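Long-range contact in DUF1214 domain-containing protein (Burkholderia cenocepacia, PDB 6ANS), which is of unknown function but carries the DUF1214 domain and holds a phosphate ion and a sodium ion in the crystal: residues Y111-V116 with T188-V193. Numbering follows the deposited sequence.
With PO4 (phosphate ion), chain E.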
loop_
_atom_site.group_PDB
_atom_site.type_symbol
_atom_site.label_atom_id
_atom_site.label_comp_id
_atom_site.label_asym_id
_atom_site.label_seq_id
_atom_site.Cartn_x
_atom_site.Cartn_y
_atom_site.Cartn_z
ATOM N N TYR A 111 -3.976 11.972 3.520
ATOM C CA TYR A 111 -2.949 12.523 2.650
ATOM C C TYR A 111 -3.056 11.874 1.287
ATOM O O TYR A 111 -3.234 10.654 1.178
ATOM C CB TYR A 111 -1.537 12.270 3.179
ATOM C CG TYR A 111 -1.136 12.995 4.431
ATOM C CD1 TYR A 111 -0.693 14.318 4.382
ATOM C CD2 TYR A 111 -1.127 12.340 5.661
ATOM C CE1 TYR A 111 -0.291 14.983 5.532
ATOM C CE2 TYR A 111 -0.720 12.993 6.819
ATOM C CZ TYR A 111 -0.300 14.319 6.741
ATOM O OH TYR A 111 0.106 14.970 7.870
ATOM N N GLN A 112 -2.883 12.681 0.250
ATOM C CA GLN A 112 -2.823 12.156 -1.102
ATOM C C GLN A 112 -1.694 12.856 -1.834
ATOM O O GLN A 112 -1.546 14.073 -1.733
ATOM C CB GLN A 112 -4.139 12.356 -1.839
ATOM C CG GLN A 112 -5.290 11.593 -1.200
ATOM C CD GLN A 112 -6.539 11.706 -2.031
ATOM O OE1 GLN A 112 -7.267 12.690 -1.946
ATOM N NE2 GLN A 112 -6.748 10.727 -2.904
ATOM N N TYR A 113 -0.925 12.083 -2.589
ATOM C CA TYR A 113 0.266 12.571 -3.254
ATOM C C TYR A 113 0.242 12.055 -4.679
ATOM O O TYR A 113 -0.064 10.881 -4.917
ATOM C CB TYR A 113 1.521 12.076 -2.502
ATOM C CG TYR A 113 2.890 12.463 -3.029
ATOM C CD1 TYR A 113 3.743 13.246 -2.264
ATOM C CD2 TYR A 113 3.355 12.007 -4.257
ATOM C CE1 TYR A 113 5.012 13.583 -2.710
ATOM C CE2 TYR A 113 4.633 12.343 -4.714
ATOM C CZ TYR A 113 5.459 13.124 -3.929
ATOM O OH TYR A 113 6.730 13.469 -4.368
ATOM N N ALA A 114 0.572 12.927 -5.623
ATOM C CA ALA A 114 0.784 12.513 -7.001
ATOM C C ALA A 114 2.065 13.147 -7.522
ATOM O O ALA A 114 2.317 14.339 -7.299
ATOM C CB ALA A 114 -0.390 12.900 -7.901
ATOM N N ARG A 115 2.860 12.346 -8.226
ATOM C CA ARG A 115 3.994 12.884 -8.959
ATOM C C ARG A 115 3.487 13.609 -10.185
ATOM O O ARG A 115 2.625 13.106 -10.904
ATOM C CB ARG A 115 4.963 11.779 -9.384
ATOM C CG ARG A 115 5.676 11.080 -8.247
ATOM C CD ARG A 115 6.586 12.041 -7.496
ATOM N NE ARG A 115 7.813 12.376 -8.206
ATOM C CZ ARG A 115 8.904 12.821 -7.590
ATOM N NH1 ARG A 115 8.896 12.971 -6.268
ATOM N NH2 ARG A 115 9.998 13.122 -8.279
ATOM N N VAL A 116 4.006 14.808 -10.416
ATOM C CA VAL A 116 3.652 15.574 -11.589
ATOM C C VAL A 116 4.950 16.099 -12.199
ATOM O O VAL A 116 6.015 16.044 -11.588
ATOM C CB VAL A 116 2.667 16.715 -11.248
ATOM C CG1 VAL A 116 1.328 16.152 -10.737
ATOM C CG2 VAL A 116 3.267 17.623 -10.193
ATOM N N THR A 188 8.681 21.758 -10.342
ATOM C CA THR A 188 7.649 21.149 -9.516
ATOM C C THR A 188 7.519 19.685 -9.894
ATOM O O THR A 188 7.506 19.341 -11.078
ATOM C CB THR A 188 6.308 21.858 -9.708
ATOM O OG1 THR A 188 6.406 23.209 -9.242
ATOM C CG2 THR A 188 5.197 21.113 -8.953
ATOM N N ASN A 189 7.442 18.818 -8.887
ATOM C CA ASN A 189 7.329 17.387 -9.158
ATOM C C ASN A 189 6.299 16.656 -8.311
ATOM O O ASN A 189 6.169 15.435 -8.460
ATOM C CB ASN A 189 8.708 16.701 -8.997
ATOM C CG ASN A 189 9.262 16.806 -7.580
ATOM O OD1 ASN A 189 8.532 17.034 -6.603
ATOM N ND2 ASN A 189 10.573 16.672 -7.467
ATOM N N ALA A 190 5.571 17.340 -7.428
ATOM C CA ALA A 190 4.583 16.663 -6.596
ATOM C C ALA A 190 3.393 17.571 -6.293
ATOM O O ALA A 190 3.522 18.794 -6.189
ATOM C CB ALA A 190 5.184 16.186 -5.274
ATOM N N LEU A 191 2.238 16.941 -6.132
ATOM C CA LEU A 191 1.056 17.570 -5.579
ATOM C C LEU A 191 0.723 16.856 -4.280
ATOM O O LEU A 191 0.564 15.629 -4.262
ATOM C CB LEU A 191 -0.119 17.491 -6.552
ATOM C CG LEU A 191 -1.474 17.791 -5.899
ATOM C CD1 LEU A 191 -1.601 19.279 -5.551
ATOM C CD2 LEU A 191 -2.609 17.323 -6.795
ATOM N N LEU A 192 0.612 17.617 -3.196
ATOM C CA LEU A 192 0.327 17.047 -1.887
ATOM C C LEU A 192 -1.008 17.585 -1.401
ATOM O O LEU A 192 -1.147 18.791 -1.172
ATOM C CB LEU A 192 1.442 17.366 -0.889
ATOM C CG LEU A 192 1.224 16.770 0.500
ATOM C CD1 LEU A 192 0.943 15.255 0.428
ATOM C CD2 LEU A 192 2.438 17.074 1.360
ATOM N N VAL A 193 -1.982 16.696 -1.255
ATOM C CA VAL A 193 -3.333 17.059 -0.851
ATOM C C VAL A 193 -3.501 16.694 0.613
ATOM O O VAL A 193 -3.157 15.575 1.020
ATOM C CB VAL A 193 -4.388 16.342 -1.706
ATOM C CG1 VAL A 193 -5.815 16.809 -1.305
ATOM C CG2 VAL A 193 -4.119 16.510 -3.190
HETATM P P PO4 E . 1.138 18.242 8.442
HETATM O O1 PO4 E . 0.220 19.133 9.243
HETATM O O2 PO4 E . 1.766 17.281 9.401
HETATM O O3 PO4 E . 0.389 17.505 7.361
HETATM O O4 PO4 E . 2.170 19.136 7.802
#
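Q112 and A114 pair with V193 and L191 through two reciprocal sets of backbone hydrogen bonds, the tightest a nearly straight one from V193 N to Q112 O (2.7 Å), and the 162° between strand directions confirms antiparallel pairing. V116 N adds a fifth bond, 3.0 Å to N189 O, but it comes from above the carbonyl plane, 68° out of it. That departure falls where N189 and A190 sit opposite a single residue, Q139 of strand 133-140, a classic beta bulge on the other edge of 188-193. On the face bearing Y113, R115 and A190, the methyl CB of A190 packs against the phenol end of Y113, 3.4 Å from its CZ. R115 bends at chi2 and chi3, which folds its guanidinium back so that NH1 donates to Y113 OH (2.9 Å). The same guanidinium stacks on the N189 amide, the planes 26° apart; N189 CG lies 3.6 Å above the R115 guanidinium plane, nearer its edge than its centre, and N189 ND2 is itself hydrogen-bonded to G141 O. On the other face Q112 CB meets V193 CB at 4.0 Å. Beyond the pairing, Y111 OH donates to O3 (2.6 Å) of a phosphate ion probably from the crystallisation liquor, which also hydrogen-bonds R194, Y278 and R366. Strand 109-115 is outermost in its four-stranded antiparallel sheet within the chain, with 188-196 between it and 133-140; M80 of helix 60-83 packs against Y113 and R115, while A114 and V116 rest on I210 of strand 207-212.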